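PDB 5BOV: putative epoxide hydrolase protein from Klebsiella pneumoniae subsp. pneumoniae, which is of unverified function but has an alpha/beta hydrolase fold and may hydrolyse epoxides or monoacylglycerol esters, its true substrate being unestablished. Local coordinates for residues Q159-A163 and T164-E168. Sequence-based numbering, arbitrary orientation.
Sequences QFYFA and TPRGE
The carbonyl oxygen of Y161 accepts two hydrogen bonds from T164. The hydroxyl donates from T164 OG1 to Y161 O over 2.8 Å and lies in the carbonyl plane, whereas the amide T164 N, 3.1 Å from Y161 O, reaches it from above that plane. T164 stands at the N-cap of helix 165-173, and its OG1 accepts from G167 N in the first turn of that helix (3.0 Å, N-H...O 152°). The threonine hydroxyl thus donates to the carbonyl of Y161 in helix 157-162 and accepts from the first turn of helix 165-173. The T164 chi1 of 69° turns OG1 so that it faces Y161 O and G167 N together. These two short helices belong to the helical region that is inserted between strands 127-133 and 247-252 of the alpha/beta hydrolase sheet, a position consistent with the cap of alpha/beta hydrolases. G167 also packs directly on Y161, its CA centred over one ring face, 3.4 Å from the Y161 ring centroid, in a CH-pi contact. The same carbon lies 3.2 Å from Y161 O in a CA-H...O contact, so the two backbones approach closely here. With CG anti to the Y161 backbone N (chi1 -173°), the ring is set flat against G167. F162 turns the edge of its ring to G167, with CD1 4.1 Å from G167 O, and meets the rings of W40, Y171 and F178.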
ATOM      1  N   GLN A 159      15.197  -1.888   6.492  1.00 10.18           N
ATOM      2  CA  GLN A 159      14.512  -3.035   7.015  1.00 10.52           C
ATOM      3  C   GLN A 159      15.416  -3.740   8.001  1.00 10.64           C
ATOM      4  O   GLN A 159      14.977  -4.287   9.014  1.00 10.78           O
ATOM      5  CB  GLN A 159      14.033  -3.979   5.910  1.00 11.09           C
ATOM      6  CG  GLN A 159      15.023  -4.901   5.247  1.00 12.38           C
ATOM      7  CD  GLN A 159      14.349  -5.806   4.185  1.00 13.75           C
ATOM      8  OE1 GLN A 159      13.111  -5.917   4.126  1.00 16.80           O
ATOM      9  NE2 GLN A 159      15.126  -6.387   3.360  1.00 15.18           N
ATOM     10  N   PHE A 160      16.696  -3.729   7.707  1.00 10.76           N
ATOM     11  CA  PHE A 160      17.714  -4.315   8.647  1.00 10.61           C
ATOM     12  C   PHE A 160      17.911  -3.448   9.889  1.00 10.43           C
ATOM     13  O   PHE A 160      17.968  -4.008  11.030  1.00  9.90           O
ATOM     14  CB  PHE A 160      19.039  -4.597   7.991  1.00 10.82           C
ATOM     15  CG  PHE A 160      18.890  -5.328   6.680  1.00 10.57           C
ATOM     16  CD1 PHE A 160      18.516  -6.663   6.664  1.00 10.56           C
ATOM     17  CD2 PHE A 160      19.151  -4.683   5.491  1.00 10.62           C
ATOM     18  CE1 PHE A 160      18.309  -7.334   5.465  1.00 10.76           C
ATOM     19  CE2 PHE A 160      18.930  -5.340   4.292  1.00 10.35           C
ATOM     20  CZ  PHE A 160      18.531  -6.665   4.283  1.00 10.18           C
ATOM     21  N   TYR A 161      17.898  -2.126   9.722  1.00  9.90           N
ATOM     22  CA  TYR A 161      17.844  -1.245  10.887  1.00 10.19           C
ATOM     23  C   TYR A 161      16.676  -1.597  11.830  1.00 10.39           C
ATOM     24  O   TYR A 161      16.808  -1.787  13.041  1.00 10.55           O
ATOM     25  CB  TYR A 161      17.700   0.179  10.403  1.00 10.20           C
ATOM     26  CG  TYR A 161      17.791   1.259  11.463  1.00 10.06           C
ATOM     27  CD1 TYR A 161      18.931   1.380  12.289  1.00 10.32           C
ATOM     28  CD2 TYR A 161      16.840   2.211  11.611  1.00  9.95           C
ATOM     29  CE1 TYR A 161      19.051   2.406  13.220  1.00 10.79           C
ATOM     30  CE2 TYR A 161      16.950   3.247  12.527  1.00 10.34           C
ATOM     31  CZ  TYR A 161      18.067   3.380  13.329  1.00 10.67           C
ATOM     32  OH  TYR A 161      18.154   4.410  14.249  1.00 11.38           O
ATOM     33  N   PHE A 162      15.476  -1.733  11.224  1.00 10.21           N
ATOM     34  CA  PHE A 162      14.235  -2.017  11.967  1.00 10.59           C
ATOM     35  C   PHE A 162      14.236  -3.410  12.666  1.00 11.08           C
ATOM     36  O   PHE A 162      13.463  -3.664  13.560  1.00 11.01           O
ATOM     37  CB  PHE A 162      12.977  -1.877  11.088  1.00 10.38           C
ATOM     38  CG  PHE A 162      12.723  -0.472  10.553  1.00 10.26           C
ATOM     39  CD1 PHE A 162      13.170   0.660  11.216  1.00 10.50           C
ATOM     40  CD2 PHE A 162      11.967  -0.328   9.393  1.00 10.29           C
ATOM     41  CE1 PHE A 162      12.958   1.902  10.659  1.00 10.59           C
ATOM     42  CE2 PHE A 162      11.727   0.919   8.850  1.00  9.89           C
ATOM     43  CZ  PHE A 162      12.216   2.037   9.517  1.00 10.20           C
ATOM     44  N   ALA A 163      15.150  -4.285  12.270  1.00 11.21           N
ATOM     45  CA  ALA A 163      15.258  -5.591  12.890  1.00 11.77           C
ATOM     46  C   ALA A 163      15.918  -5.531  14.276  1.00 12.50           C
ATOM     47  O   ALA A 163      15.923  -6.535  14.950  1.00 13.78           O
ATOM     48  CB  ALA A 163      16.044  -6.514  11.985  1.00 11.80           C
ATOM     49  N   THR A 164      16.525  -4.389  14.640  1.00 12.28           N
ATOM     50  CA  THR A 164      17.234  -4.214  15.884  1.00 12.98           C
ATOM     51  C   THR A 164      16.501  -3.323  16.852  1.00 13.54           C
ATOM     52  O   THR A 164      15.701  -2.477  16.431  1.00 13.37           O
ATOM     53  CB  THR A 164      18.625  -3.617  15.663  1.00 13.16           C
ATOM     54  OG1 THR A 164      18.531  -2.273  15.232  1.00 12.42           O
ATOM     55  CG2 THR A 164      19.411  -4.456  14.635  1.00 12.97           C
ATOM     56  N   PRO A 165      16.724  -3.493  18.164  1.00 14.90           N
ATOM     57  CA  PRO A 165      16.119  -2.570  19.115  1.00 14.62           C
ATOM     58  C   PRO A 165      16.547  -1.138  18.896  1.00 14.08           C
ATOM     59  O   PRO A 165      15.726  -0.258  19.059  1.00 14.11           O
ATOM     60  CB  PRO A 165      16.612  -3.084  20.470  1.00 15.56           C
ATOM     61  CG  PRO A 165      16.804  -4.534  20.255  1.00 15.80           C
ATOM     62  CD  PRO A 165      17.354  -4.648  18.835  1.00 15.38           C
ATOM     63  N   ARG A 166      17.810  -0.929  18.507  1.00 14.11           N
ATOM     64  CA  ARG A 166      18.283   0.403  18.136  1.00 13.77           C
ATOM     65  C   ARG A 166      17.455   1.042  17.001  1.00 13.29           C
ATOM     66  O   ARG A 166      17.112   2.232  17.075  1.00 13.49           O
ATOM     67  CB  ARG A 166      19.793   0.356  17.766  1.00 14.30           C
ATOM     68  CG  ARG A 166      20.305   1.669  17.223  1.00 14.35           C
ATOM     69  CD  ARG A 166      21.789   1.670  17.290  1.00 14.98           C
ATOM     70  NE  ARG A 166      22.455   2.597  16.404  1.00 15.15           N
ATOM     71  CZ  ARG A 166      23.752   2.814  16.409  1.00 16.28           C
ATOM     72  NH1 ARG A 166      24.548   2.147  17.221  1.00 17.25           N
ATOM     73  NH2 ARG A 166      24.283   3.628  15.488  1.00 16.95           N
ATOM     74  N   GLY A 167      17.079   0.248  16.010  1.00 13.00           N
ATOM     75  CA  GLY A 167      16.240   0.716  14.927  1.00 12.98           C
ATOM     76  C   GLY A 167      14.837   1.074  15.347  1.00 13.01           C
ATOM     77  O   GLY A 167      14.259   2.063  14.873  1.00 13.48           O
ATOM     78  N   GLU A 168      14.247   0.260  16.183  1.00 13.73           N
ATOM     79  CA  GLU A 168      12.937   0.582  16.729  1.00 14.58           C
ATOM     80  C   GLU A 168      13.011   1.928  17.474  1.00 13.98           C
ATOM     81  O   GLU A 168      12.166   2.809  17.316  1.00 13.26           O
ATOM     82  CB  GLU A 168      12.420  -0.511  17.644  1.00 16.89           C
ATOM     83  CG  GLU A 168      11.079  -0.096  18.306  1.00 20.07           C
ATOM     84  CD  GLU A 168      10.399  -1.172  19.163  1.00 24.36           C
ATOM     85  OE1 GLU A 168      10.792  -2.344  19.072  1.00 29.01           O
ATOM     86  OE2 GLU A 168       9.490  -0.811  19.972  1.00 26.69           O
TER